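Local coordinates for Alpha/beta hydrolase (Paenibacillus sp. VTT E-133280, PDB 6TJ2), which probably hydrolyses methyl salicylate, as an extracellular esterase of the alpha/beta-hydrolase fold resembling tobacco salicylic acid binding protein 2, at residues N88-E93 with A207-E212; V122-S127 with I137-A142; P145-S150 with D215-Y220; D184-T189 with D234-Q239; Y228-E233 with G243-Q248. One frame throughout, in Å; residues are numbered along the deposited sequence.

How the contacts relate
Contact 1 opens first and closes a long loop, joining helix 92-105 to the short helix 208-211. Nested inside it, contact 2 lays helix 119-129 on strand 134-139 of the central sheet. Contact 3 opens in the loop after that strand and closes at helix 217-221, so it crosses contact 1 and touches contact 2 through Gln124. Contact 4, from the end of helix 179-185 to the loop after strand 226-231, crosses contacts 1, 3 and 5. Contact 5 packs strand 226-231 against helix 244-250. Contacts 2 and 5 reach neighbouring strands of one sheet; contact 1 ties the excursion between them to helix 92-105, contact 3 joins its two ends, and contact 4 ties it to the loop beyond.

Contact 1: residues N88-E93 with A207-E212; sequences NNVTHE and ATPLFE
Pro209 lays its ring against the backbone of Val90 and Thr91, with CD 3.3 Å from Val90 O and CG 3.8 Å from Thr91 C. The side chain of Val90 crosses the proline at about a right angle, CG1 over CG. Further along, the imidazole of His92 brings its CD2 edge towards the carbonyl oxygen of Pro209; its NE2 is bonded elsewhere, to Ser121. Glu212 supplies the polar grip: its extended chain carries OE1 to the backbone N of His92 at 2.7 Å, a nearly straight bond (164°) that uses the syn lone pair. The other oxygen, OE2, accepts a hydrogen bond from a water at 2.6 Å, and that water accepts from Glu93 N. The carboxylate thus sits at the first turn of helix 92-105, just after the N-cap Thr91, where its negative charge would probably suit the helix end. An alanine in place of Glu212 would probably leave His92 N without this acceptor and the water on Glu93 N less firmly held. A second water accepts from Thr208 N and lies 2.8 Å from both Asn88 O and Val90 O, while a third joins Asn89 O to Thr208 OG1, which also bonds Asn173. The start of helix 92-105 held by Glu212, just after the short helix 208-211, is consistent with the junction between core and cap in alpha/beta hydrolases, with His92 near the presumed nucleophile elbow.

Contact 2: residues V122-S127 with I137-A142; sequences VIQTVS and IVFFDA
Helix 122-127 runs nearly antiparallel to strand 137-139, at 163° with their axes 9.6 Å apart, and Ile123 meets Ile137 where the backbones come nearest. Ile123 carries most of the packing. Its CG1 lies between the backbone N and the carbonyl carbon (chi1 72°), and CD1 beyond it rests over the centre of the Phe139 ring, 3.8 Å from the centroid and 5° off the normal. The same methyl touches Ile137 CG2 at 3.5 Å, the two isoleucines lying alongside and pointing opposite ways. Gln124 CG comes to the edge of the ring at CZ (3.8 Å), its amide continuing to Pro145 O, and Ser127 CB meets Ile137 CD1. An alanine in place of Phe139 would probably open a gap beneath Ile123 CD1 and take away the ring edge that Gln124 CG meets. The pair forms the second half of a beta-alpha-beta crossover from strand 111-117; helix 217-221 packs alongside through Phe219, and helix 92-105 covers Val126.

Contact 3: residues P145-S150 with D215-Y220; sequences PLDGQS and DLKKFY
Asp147 holds CG anti to its backbone N (chi1 -179°), which swings the carboxylate towards Leu216 and Lys217, and Lys217 bends at its last torsion (chi4 65°) to bring NZ back to meet it. Asp147 belongs to a type II beta turn, Leu146 to Gln149, with Gly148 taking the positive phi; the turn lies in the loop that leaves strand 134-139, where alpha/beta hydrolases commonly insert their cap. The two carboxylate oxygens divide the work. OD1 accepts from Leu216 N at 2.9 Å on its anti side, a little out of the carboxylate plane, and OD2 forms a salt bridge with Lys217 NZ on its syn side, also at 2.9 Å. Asp215 OD1 lies only 3.6 Å from Asp147 OD1, a repulsion that the nearby lysine would probably ease. The turn itself is braced by Gln149 OE1, which accepts from Leu146 N. Leu216 sends CD1 to within 3.2 Å of Pro145 O, and Leu146 crosses Tyr220 at about a right angle, CD2 3.9 Å from CZ. The tyrosine ring has Phe219 CD2 over the centre of one face, while Pro145 O sits at its edge. That oxygen also accepts from Gln124 NE2 of helix 119-129. Tyr220 OH donates to it at 2.7 Å, approaching from above the carbonyl plane, 50° out of it.

Contact 4: residues D184-T189 with D234-Q239; sequences DTFVNT and DTAIPQ
Three waters bridge the two segments around a single direct hydrogen bond, from Thr235 OG1 to Thr185 O. That bond is 2.9 Å long, its donor tilted somewhat from the carbonyl plane, and OG1 also accepts from a water that donates to Asp184 O. OG1 stands between the backbone N and the carbonyl carbon of its own residue (chi1 54°), turned to face the other chain segment. A second water accepts from Thr235 N at 2.9 Å and lies 2.8 Å from Thr185 O and 2.7 Å from Asn188 OD1. A third links Thr185 OG1, which also bonds Leu181 O, to Ala236 O. On the second subunit, Phe257 O accepts from Asn188 ND2, and Arg136 and Arg256 form salt bridges with Asp184. The apolar part is a CH-pi contact: Ala236 CB sits over the centre of the Phe186 ring, 4.0 Å from the centroid. Ala236 N in turn donates to Asp234 OD1 at 3.0 Å, closing an Asx turn, while Asp234 OD2 bonds His264 ND1, consistent with the acid of a Ser-His-Asp triad. The contact sets the end of helix 179-185 on the loop between strand 226-231 and helix 244-250.

Contact 5: residues Y228-E233 with G243-Q248; sequences YLYLTE and GFHPTQ
Tyr230 offers one ring face to His245, whose CB stands over the ring centre 3.5 Å from the centroid and 9° off the normal. This joins strand 226-231 to helix 244-250 within a beta-alpha-beta unit of the alpha/beta-hydrolase sheet. The imidazole beyond CB lies obliquely to the tyrosine, the planes 45° apart and CD2 3.9 Å from Tyr230 CD1. The histidine ring stacks with Phe257, while Pro246 CB lies over the centre of one face and ND1 bonds Ser249. Phe244 enters beside His245, its CB 4.0 Å from Tyr230 CE2. Tyr228 crosses Phe244 at about a right angle, its OH lying 3.3 Å from both CB and CD1 of that residue. The same hydroxyl is satisfied by Ala142 O. The peptide bond before Pro246 is cis, and the helix opens with a wider pi-type turn in which Gln248 N bonds back to Gly243 O. Phe244 also packs on Asp234 of the presumed catalytic triad. A water bridges Tyr230 OH and His245 N: it lies 2.8 Å from the hydroxyl oxygen OH of Tyr230 and accepts from His245 N at 3.1 Å.

Contact 1: residues N88-E93 with A207-E212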
# COMPACT_ATOMS: atom_id res chain seq x y z
N ASN A 88 23.45 21.77 -21.16
CA ASN A 88 23.01 20.41 -21.53
C ASN A 88 24.05 19.35 -21.14
O ASN A 88 23.66 18.18 -21.10
CB ASN A 88 22.67 20.37 -23.02
CG ASN A 88 21.38 21.10 -23.36
OD1 ASN A 88 20.55 21.34 -22.48
ND2 ASN A 88 21.18 21.31 -24.64
N ASN A 89 25.27 19.75 -20.87
CA ASN A 89 26.35 18.81 -20.52
C ASN A 89 26.71 18.86 -19.05
O ASN A 89 27.74 18.31 -18.64
CB ASN A 89 27.57 19.05 -21.42
CG ASN A 89 27.32 18.71 -22.87
OD1 ASN A 89 26.49 17.90 -23.22
ND2 ASN A 89 28.18 19.24 -23.73
N VAL A 90 25.82 19.42 -18.23
CA VAL A 90 26.05 19.48 -16.77
C VAL A 90 26.26 18.08 -16.19
O VAL A 90 25.67 17.10 -16.68
CB VAL A 90 24.92 20.24 -16.06
CG1 VAL A 90 23.66 19.39 -16.01
CG2 VAL A 90 25.32 20.64 -14.69
N THR A 91 27.14 18.01 -15.18
CA THR A 91 27.43 16.76 -14.46
C THR A 91 26.83 16.76 -13.07
O THR A 91 26.49 17.80 -12.51
CB THR A 91 28.93 16.50 -14.36
OG1 THR A 91 29.46 17.48 -13.47
CG2 THR A 91 29.59 16.57 -15.72
N HIS A 92 26.75 15.57 -12.49
CA HIS A 92 26.27 15.45 -11.09
C HIS A 92 27.19 16.21 -10.14
O HIS A 92 26.70 16.86 -9.19
CB HIS A 92 26.16 13.95 -10.67
CG HIS A 92 25.12 13.74 -9.62
ND1 HIS A 92 25.36 14.01 -8.31
CD2 HIS A 92 23.87 13.27 -9.74
CE1 HIS A 92 24.30 13.66 -7.61
NE2 HIS A 92 23.32 13.27 -8.46
N GLU A 93 28.49 16.20 -10.38
CA GLU A 93 29.43 16.94 -9.53
C GLU A 93 29.13 18.44 -9.61
O GLU A 93 29.18 19.10 -8.58
CB GLU A 93 30.84 16.62 -10.00
CG GLU A 93 31.91 17.36 -9.24
CD GLU A 93 33.31 17.01 -9.68
OE1 GLU A 93 33.51 15.91 -10.25
OE2 GLU A 93 34.21 17.79 -9.31
N ALA A 207 20.96 15.10 -19.53
CA ALA A 207 20.86 13.66 -19.25
C ALA A 207 22.04 13.12 -18.45
O ALA A 207 21.87 12.09 -17.79
CB ALA A 207 20.73 12.88 -20.53
N THR A 208 23.22 13.70 -18.51
CA THR A 208 24.41 13.05 -17.92
C THR A 208 24.20 12.68 -16.45
O THR A 208 24.51 11.56 -16.06
CB THR A 208 25.67 13.86 -18.16
OG1 THR A 208 25.85 13.95 -19.58
CG2 THR A 208 26.85 13.31 -17.40
N PRO A 209 23.67 13.57 -15.59
CA PRO A 209 23.60 13.25 -14.18
C PRO A 209 22.68 12.06 -13.88
O PRO A 209 22.83 11.50 -12.78
CB PRO A 209 23.08 14.54 -13.53
CG PRO A 209 23.50 15.61 -14.50
CD PRO A 209 23.31 14.96 -15.87
N LEU A 210 21.76 11.76 -14.74
CA LEU A 210 20.83 10.63 -14.50
C LEU A 210 21.55 9.30 -14.71
O LEU A 210 21.13 8.30 -14.14
CB LEU A 210 19.63 10.74 -15.44
CG LEU A 210 18.54 11.73 -15.03
CD1 LEU A 210 19.07 13.14 -14.84
CD2 LEU A 210 17.44 11.72 -16.10
N PHE A 211 22.60 9.27 -15.51
CA PHE A 211 23.28 8.01 -15.90
C PHE A 211 24.63 7.86 -15.22
O PHE A 211 25.23 6.75 -15.30
CB PHE A 211 23.43 7.94 -17.41
CG PHE A 211 22.13 7.81 -18.13
CD1 PHE A 211 21.59 6.55 -18.33
CD2 PHE A 211 21.42 8.90 -18.56
CE1 PHE A 211 20.36 6.40 -18.96
CE2 PHE A 211 20.21 8.74 -19.21
CZ PHE A 211 19.66 7.51 -19.38
N GLU A 212 25.15 8.85 -14.51
CA GLU A 212 26.46 8.74 -13.82
C GLU A 212 26.35 7.83 -12.61
O GLU A 212 25.41 7.92 -11.78
CB GLU A 212 26.96 10.12 -13.41
CG GLU A 212 27.40 11.00 -14.54
CD GLU A 212 27.86 12.34 -14.04
OE1 GLU A 212 27.02 13.22 -13.81
OE2 GLU A 212 29.10 12.50 -13.88
O HOH W 1 23.91 16.59 -18.80
O HOH W 2 28.05 15.72 -19.73
O HOH W 3 29.86 14.11 -11.98

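Contact 2: residues V122-S127 with I137-A142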
# COMPACT_ATOMS: atom_id res chain seq x y z
N VAL A 122 20.95 14.07 -5.20
CA VAL A 122 21.60 15.34 -4.88
C VAL A 122 21.70 15.52 -3.38
O VAL A 122 22.76 15.93 -2.87
CB VAL A 122 20.88 16.50 -5.57
CG1 VAL A 122 21.58 17.81 -5.20
CG2 VAL A 122 20.85 16.31 -7.09
N ILE A 123 20.65 15.20 -2.62
CA ILE A 123 20.79 15.31 -1.15
C ILE A 123 21.83 14.31 -0.64
O ILE A 123 22.55 14.61 0.34
CB ILE A 123 19.48 15.27 -0.36
CG1 ILE A 123 18.84 13.88 -0.35
CG2 ILE A 123 18.55 16.35 -0.91
CD1 ILE A 123 17.43 13.86 0.20
N GLN A 124 21.95 13.12 -1.28
CA GLN A 124 23.02 12.18 -0.87
C GLN A 124 24.39 12.82 -1.07
O GLN A 124 25.23 12.79 -0.14
CB GLN A 124 22.91 10.88 -1.65
CG GLN A 124 21.71 10.01 -1.28
CD GLN A 124 21.61 8.86 -2.24
OE1 GLN A 124 21.61 9.07 -3.48
NE2 GLN A 124 21.57 7.63 -1.73
N THR A 125 24.67 13.33 -2.25
CA THR A 125 26.01 13.81 -2.57
C THR A 125 26.30 15.12 -1.84
O THR A 125 27.45 15.32 -1.36
CB THR A 125 26.22 13.92 -4.06
OG1 THR A 125 25.23 14.77 -4.62
CG2 THR A 125 26.22 12.57 -4.75
N VAL A 126 25.29 15.94 -1.60
CA VAL A 126 25.46 17.16 -0.80
C VAL A 126 25.79 16.82 0.65
O VAL A 126 26.73 17.41 1.24
CB VAL A 126 24.25 18.08 -0.92
CG1 VAL A 126 24.25 19.21 0.11
CG2 VAL A 126 24.16 18.65 -2.34
N SER A 127 25.08 15.86 1.23
CA SER A 127 25.28 15.50 2.64
C SER A 127 26.68 14.98 2.85
O SER A 127 27.17 15.16 3.99
CB SER A 127 24.23 14.55 3.10
OG SER A 127 24.47 13.29 2.55
N ILE A 137 17.77 14.30 6.94
CA ILE A 137 17.68 14.18 5.47
C ILE A 137 16.35 13.54 5.13
O ILE A 137 16.04 12.45 5.69
CB ILE A 137 18.86 13.40 4.92
CG1 ILE A 137 20.21 13.98 5.33
CG2 ILE A 137 18.72 13.30 3.42
CD1 ILE A 137 21.37 13.02 5.04
N VAL A 138 15.54 14.18 4.30
CA VAL A 138 14.19 13.70 3.96
C VAL A 138 14.16 13.38 2.49
O VAL A 138 14.39 14.28 1.66
CB VAL A 138 13.10 14.70 4.36
CG1 VAL A 138 11.73 14.19 3.94
CG2 VAL A 138 13.16 14.98 5.85
N PHE A 139 13.87 12.16 2.17
CA PHE A 139 13.64 11.71 0.79
C PHE A 139 12.15 11.74 0.52
O PHE A 139 11.41 10.98 1.15
CB PHE A 139 14.17 10.29 0.59
CG PHE A 139 15.67 10.21 0.65
CD1 PHE A 139 16.41 10.08 -0.51
CD2 PHE A 139 16.35 10.26 1.84
CE1 PHE A 139 17.79 10.03 -0.46
CE2 PHE A 139 17.73 10.22 1.91
CZ PHE A 139 18.45 10.15 0.74
N PHE A 140 11.67 12.58 -0.35
CA PHE A 140 10.25 12.77 -0.71
C PHE A 140 10.01 12.21 -2.10
O PHE A 140 10.43 12.84 -3.07
CB PHE A 140 9.84 14.23 -0.55
CG PHE A 140 8.54 14.63 -1.18
CD1 PHE A 140 8.35 15.91 -1.69
CD2 PHE A 140 7.48 13.74 -1.27
CE1 PHE A 140 7.17 16.23 -2.34
CE2 PHE A 140 6.33 14.05 -1.94
CZ PHE A 140 6.17 15.32 -2.48
N ASP A 141 9.50 10.98 -2.20
CA ASP A 141 9.25 10.35 -3.51
C ASP A 141 10.53 10.52 -4.33
O ASP A 141 10.50 11.01 -5.48
CB ASP A 141 8.01 10.89 -4.20
CG ASP A 141 6.73 10.49 -3.52
OD1 ASP A 141 6.78 9.71 -2.61
OD2 ASP A 141 5.65 10.90 -4.00
N ALA A 142 11.62 10.10 -3.71
CA ALA A 142 12.97 10.37 -4.20
C ALA A 142 13.74 9.07 -4.40
O ALA A 142 13.51 8.04 -3.74
CB ALA A 142 13.73 11.32 -3.30

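Contact 3: residues P145-S150 with D215-Y220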
# COMPACT_ATOMS: atom_id res chain seq x y z
N PRO A 145 19.93 5.93 -4.74
CA PRO A 145 20.81 4.90 -5.28
C PRO A 145 21.75 4.41 -4.18
O PRO A 145 22.17 5.14 -3.28
CB PRO A 145 21.60 5.60 -6.38
CG PRO A 145 20.69 6.76 -6.76
CD PRO A 145 19.99 7.20 -5.49
N LEU A 146 22.13 3.13 -4.32
CA LEU A 146 23.25 2.60 -3.52
C LEU A 146 24.57 3.05 -4.14
O LEU A 146 24.60 3.43 -5.33
CB LEU A 146 23.16 1.06 -3.51
CG LEU A 146 21.88 0.48 -2.90
CD1 LEU A 146 21.87 -1.06 -2.96
CD2 LEU A 146 21.69 0.94 -1.48
N ASP A 147 25.66 2.85 -3.39
CA ASP A 147 27.02 3.11 -3.90
C ASP A 147 27.25 2.39 -5.22
O ASP A 147 26.89 1.20 -5.35
CB ASP A 147 28.03 2.71 -2.84
CG ASP A 147 29.44 3.00 -3.34
OD1 ASP A 147 29.72 4.10 -3.81
OD2 ASP A 147 30.26 2.04 -3.29
N GLY A 148 27.83 3.11 -6.18
CA GLY A 148 28.14 2.57 -7.52
C GLY A 148 26.99 2.52 -8.49
O GLY A 148 27.12 2.02 -9.61
N GLN A 149 25.80 2.97 -8.11
CA GLN A 149 24.62 2.99 -8.98
C GLN A 149 24.31 4.41 -9.44
O GLN A 149 24.73 5.40 -8.82
CB GLN A 149 23.38 2.48 -8.23
CG GLN A 149 23.51 1.07 -7.67
CD GLN A 149 22.26 0.62 -6.96
OE1 GLN A 149 21.37 1.42 -6.60
NE2 GLN A 149 22.16 -0.69 -6.69
N SER A 150 23.63 4.51 -10.56
CA SER A 150 23.04 5.76 -11.08
C SER A 150 21.57 5.86 -10.70
O SER A 150 20.91 4.87 -10.30
CB SER A 150 23.19 5.84 -12.57
OG SER A 150 22.37 4.87 -13.20
N ASP A 215 29.47 7.69 -6.29
CA ASP A 215 30.25 7.23 -5.12
C ASP A 215 29.54 7.74 -3.86
O ASP A 215 29.56 8.95 -3.57
CB ASP A 215 31.68 7.74 -5.19
CG ASP A 215 32.55 7.21 -4.06
OD1 ASP A 215 32.01 6.78 -2.97
OD2 ASP A 215 33.81 7.21 -4.30
N LEU A 216 28.91 6.81 -3.15
CA LEU A 216 28.03 7.13 -2.00
C LEU A 216 28.44 6.40 -0.73
O LEU A 216 27.68 6.35 0.21
CB LEU A 216 26.58 6.82 -2.38
CG LEU A 216 26.01 7.55 -3.56
CD1 LEU A 216 24.66 6.99 -3.92
CD2 LEU A 216 25.91 9.04 -3.24
N LYS A 217 29.71 5.97 -0.66
CA LYS A 217 30.23 5.33 0.55
C LYS A 217 30.09 6.26 1.75
O LYS A 217 29.69 5.80 2.85
CB LYS A 217 31.69 4.96 0.35
CG LYS A 217 31.90 3.90 -0.72
CD LYS A 217 33.35 3.42 -0.72
CE LYS A 217 33.48 2.13 -1.49
NZ LYS A 217 33.17 2.34 -2.92
N LYS A 218 30.44 7.55 1.57
CA LYS A 218 30.38 8.49 2.70
C LYS A 218 28.91 8.60 3.15
O LYS A 218 28.65 8.56 4.34
CB LYS A 218 31.05 9.83 2.38
CG LYS A 218 30.90 10.82 3.51
CD LYS A 218 31.94 11.93 3.51
CE LYS A 218 31.95 12.74 4.79
NZ LYS A 218 32.27 11.89 5.96
N PHE A 219 27.98 8.81 2.21
CA PHE A 219 26.55 8.94 2.58
C PHE A 219 26.09 7.77 3.44
O PHE A 219 25.42 7.98 4.46
CB PHE A 219 25.68 9.04 1.34
CG PHE A 219 24.21 9.00 1.66
CD1 PHE A 219 23.59 10.11 2.19
CD2 PHE A 219 23.48 7.83 1.57
CE1 PHE A 219 22.28 10.04 2.60
CE2 PHE A 219 22.15 7.78 1.96
CZ PHE A 219 21.54 8.89 2.46
N TYR A 220 26.44 6.56 3.02
CA TYR A 220 25.98 5.34 3.73
C TYR A 220 26.76 5.12 5.03
O TYR A 220 26.26 4.29 5.80
CB TYR A 220 26.01 4.12 2.81
CG TYR A 220 24.86 4.17 1.83
CD1 TYR A 220 23.56 4.00 2.29
CD2 TYR A 220 25.02 4.51 0.53
CE1 TYR A 220 22.48 4.07 1.43
CE2 TYR A 220 23.95 4.64 -0.35
CZ TYR A 220 22.66 4.42 0.10
OH TYR A 220 21.56 4.54 -0.70

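Contact 4: residues D184-T189 with D234-Q239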
# COMPACT_ATOMS: atom_id res chain seq x y z
N ASP A 184 -0.07 10.50 -17.55
CA ASP A 184 -0.59 9.27 -16.92
C ASP A 184 0.32 8.73 -15.81
O ASP A 184 -0.20 7.92 -15.04
CB ASP A 184 -1.00 8.22 -17.96
CG ASP A 184 -2.36 8.50 -18.58
OD1 ASP A 184 -3.13 9.27 -18.05
OD2 ASP A 184 -2.63 7.77 -19.56
N THR A 185 1.58 9.14 -15.69
CA THR A 185 2.46 8.55 -14.66
C THR A 185 3.14 9.56 -13.79
O THR A 185 3.63 9.13 -12.73
CB THR A 185 3.48 7.57 -15.23
OG1 THR A 185 4.52 8.27 -15.93
CG2 THR A 185 2.83 6.55 -16.13
N PHE A 186 3.19 10.85 -14.13
CA PHE A 186 3.76 11.90 -13.26
C PHE A 186 2.66 12.71 -12.57
O PHE A 186 2.83 13.19 -11.46
CB PHE A 186 4.70 12.82 -14.05
CG PHE A 186 6.05 12.22 -14.32
CD1 PHE A 186 7.18 12.90 -13.87
CD2 PHE A 186 6.26 11.06 -15.02
CE1 PHE A 186 8.45 12.40 -14.09
CE2 PHE A 186 7.54 10.58 -15.27
CZ PHE A 186 8.63 11.26 -14.77
N VAL A 187 1.58 12.96 -13.32
CA VAL A 187 0.44 13.77 -12.82
C VAL A 187 -0.88 12.99 -12.98
O VAL A 187 -1.93 13.54 -13.38
CB VAL A 187 0.42 15.16 -13.48
CG1 VAL A 187 1.62 15.98 -13.06
CG2 VAL A 187 0.34 15.11 -14.99
N ASN A 188 -0.85 11.69 -12.72
CA ASN A 188 -2.02 10.81 -12.88
C ASN A 188 -3.22 11.29 -12.10
O ASN A 188 -4.35 11.03 -12.61
CB ASN A 188 -1.64 9.37 -12.47
CG ASN A 188 -0.72 9.21 -11.28
OD1 ASN A 188 0.34 9.81 -11.24
ND2 ASN A 188 -1.11 8.35 -10.35
N THR A 189 -3.11 12.03 -11.02
CA THR A 189 -4.30 12.47 -10.24
C THR A 189 -4.77 13.85 -10.69
O THR A 189 -5.80 14.31 -10.18
CB THR A 189 -4.02 12.46 -8.73
OG1 THR A 189 -3.07 13.48 -8.41
CG2 THR A 189 -3.49 11.13 -8.27
N ASP A 234 2.13 7.81 -6.32
CA ASP A 234 3.32 8.26 -7.12
C ASP A 234 3.83 7.08 -7.93
O ASP A 234 4.34 6.06 -7.37
CB ASP A 234 4.38 8.82 -6.20
CG ASP A 234 5.47 9.50 -7.03
OD1 ASP A 234 5.70 9.07 -8.17
OD2 ASP A 234 6.00 10.52 -6.52
N THR A 235 3.72 7.20 -9.24
CA THR A 235 4.08 6.17 -10.22
C THR A 235 5.16 6.69 -11.18
O THR A 235 5.33 6.13 -12.25
CB THR A 235 2.85 5.77 -11.01
OG1 THR A 235 2.22 6.91 -11.59
CG2 THR A 235 1.84 5.07 -10.14
N ALA A 236 5.92 7.71 -10.82
CA ALA A 236 6.92 8.24 -11.76
C ALA A 236 7.93 7.16 -12.03
O ALA A 236 8.41 7.04 -13.16
CB ALA A 236 7.51 9.53 -11.26
N ILE A 237 8.27 6.34 -11.05
CA ILE A 237 8.84 5.00 -11.30
C ILE A 237 7.69 4.04 -11.02
O ILE A 237 6.95 4.22 -10.04
CB ILE A 237 10.11 4.78 -10.45
CG1 ILE A 237 10.81 3.48 -10.86
CG2 ILE A 237 9.82 4.85 -8.95
CD1 ILE A 237 12.23 3.45 -10.36
N PRO A 238 7.47 3.05 -11.88
CA PRO A 238 6.33 2.16 -11.70
C PRO A 238 6.29 1.49 -10.32
O PRO A 238 7.33 1.09 -9.78
CB PRO A 238 6.53 1.11 -12.81
CG PRO A 238 7.31 1.83 -13.89
CD PRO A 238 8.23 2.79 -13.13
N GLN A 239 5.12 1.38 -9.73
CA GLN A 239 4.96 0.63 -8.49
C GLN A 239 5.14 -0.88 -8.73
O GLN A 239 4.83 -1.36 -9.80
CB GLN A 239 3.62 0.95 -7.84
CG GLN A 239 3.54 2.43 -7.48
CD GLN A 239 2.37 2.89 -6.68
OE1 GLN A 239 2.21 4.13 -6.38
NE2 GLN A 239 1.51 1.99 -6.26
O HOH W 4 0.13 6.00 -12.99
O HOH W 5 2.84 9.85 -10.10
O HOH W 6 7.01 6.99 -15.68

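Contact 5: residues Y228-E233 with G243-Q248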
# COMPACT_ATOMS: atom_id res chain seq x y z
N TYR A 228 11.60 9.12 5.00
CA TYR A 228 11.08 8.92 3.64
C TYR A 228 9.63 9.29 3.67
O TYR A 228 8.83 8.68 4.43
CB TYR A 228 11.28 7.49 3.14
CG TYR A 228 11.22 7.38 1.63
CD1 TYR A 228 10.02 7.41 0.93
CD2 TYR A 228 12.40 7.28 0.87
CE1 TYR A 228 9.96 7.41 -0.44
CE2 TYR A 228 12.34 7.27 -0.52
CZ TYR A 228 11.14 7.38 -1.16
OH TYR A 228 11.11 7.39 -2.54
N LEU A 229 9.26 10.29 2.87
CA LEU A 229 7.89 10.77 2.69
C LEU A 229 7.38 10.23 1.36
O LEU A 229 7.96 10.53 0.32
CB LEU A 229 7.89 12.32 2.77
CG LEU A 229 6.54 12.97 2.44
CD1 LEU A 229 5.37 12.46 3.29
CD2 LEU A 229 6.65 14.50 2.51
N TYR A 230 6.34 9.40 1.40
CA TYR A 230 5.82 8.67 0.25
C TYR A 230 4.39 9.02 -0.00
O TYR A 230 3.58 8.91 0.95
CB TYR A 230 5.96 7.17 0.50
CG TYR A 230 5.41 6.30 -0.59
CD1 TYR A 230 4.45 5.37 -0.28
CD2 TYR A 230 5.82 6.41 -1.91
CE1 TYR A 230 3.97 4.51 -1.24
CE2 TYR A 230 5.28 5.60 -2.89
CZ TYR A 230 4.37 4.64 -2.55
OH TYR A 230 3.91 3.81 -3.57
N LEU A 231 4.05 9.36 -1.22
CA LEU A 231 2.66 9.55 -1.65
C LEU A 231 2.21 8.33 -2.45
O LEU A 231 2.89 7.91 -3.37
CB LEU A 231 2.46 10.83 -2.44
CG LEU A 231 3.00 12.10 -1.80
CD1 LEU A 231 2.74 13.30 -2.70
CD2 LEU A 231 2.38 12.34 -0.43
N THR A 232 1.07 7.75 -2.07
CA THR A 232 0.78 6.36 -2.50
C THR A 232 0.32 6.24 -3.95
O THR A 232 0.28 5.10 -4.42
CB THR A 232 -0.26 5.71 -1.59
OG1 THR A 232 -1.52 6.35 -1.74
CG2 THR A 232 0.15 5.72 -0.13
N GLU A 233 0.05 7.33 -4.67
CA GLU A 233 -0.27 7.26 -6.09
C GLU A 233 0.94 7.75 -6.91
O GLU A 233 0.77 7.98 -8.12
CB GLU A 233 -1.54 8.03 -6.42
CG GLU A 233 -2.83 7.28 -6.01
CD GLU A 233 -4.01 8.19 -5.92
OE1 GLU A 233 -4.02 9.10 -5.07
OE2 GLU A 233 -4.96 8.00 -6.71
N GLY A 243 9.67 0.26 -7.28
CA GLY A 243 8.96 1.48 -6.86
C GLY A 243 9.66 2.29 -5.79
O GLY A 243 10.59 1.88 -5.12
N PHE A 244 9.21 3.53 -5.57
CA PHE A 244 9.73 4.41 -4.50
C PHE A 244 9.60 3.78 -3.14
O PHE A 244 10.55 3.89 -2.36
CB PHE A 244 9.00 5.76 -4.48
CG PHE A 244 9.40 6.70 -5.61
CD1 PHE A 244 10.72 7.01 -5.81
CD2 PHE A 244 8.44 7.27 -6.44
CE1 PHE A 244 11.11 7.85 -6.83
CE2 PHE A 244 8.84 8.14 -7.46
CZ PHE A 244 10.15 8.43 -7.63
N HIS A 245 8.51 3.10 -2.84
CA HIS A 245 8.33 2.52 -1.48
C HIS A 245 7.61 1.20 -1.64
O HIS A 245 6.53 1.18 -2.26
CB HIS A 245 7.56 3.46 -0.55
CG HIS A 245 7.35 2.86 0.80
ND1 HIS A 245 8.37 2.74 1.72
CD2 HIS A 245 6.25 2.26 1.30
CE1 HIS A 245 7.85 2.11 2.78
NE2 HIS A 245 6.61 1.82 2.54
N PRO A 246 8.10 0.07 -1.08
CA PRO A 246 9.25 0.02 -0.19
C PRO A 246 10.63 -0.11 -0.83
O PRO A 246 11.64 -0.12 -0.11
CB PRO A 246 9.01 -1.27 0.63
CG PRO A 246 8.18 -2.12 -0.30
CD PRO A 246 7.32 -1.18 -1.08
N THR A 247 10.76 -0.17 -2.14
CA THR A 247 12.08 -0.45 -2.74
C THR A 247 13.08 0.68 -2.54
O THR A 247 14.13 0.45 -1.87
CB THR A 247 12.01 -0.88 -4.20
OG1 THR A 247 11.28 -2.11 -4.24
CG2 THR A 247 13.39 -1.07 -4.80
N GLN A 248 12.84 1.88 -3.03
CA GLN A 248 13.85 2.96 -2.86
C GLN A 248 14.02 3.28 -1.37
O GLN A 248 15.20 3.42 -0.91
CB GLN A 248 13.51 4.21 -3.65
CG GLN A 248 13.65 4.04 -5.17
CD GLN A 248 15.06 3.74 -5.60
OE1 GLN A 248 15.40 2.68 -6.19
NE2 GLN A 248 15.97 4.61 -5.29
O HOH W 7 6.18 2.82 -4.91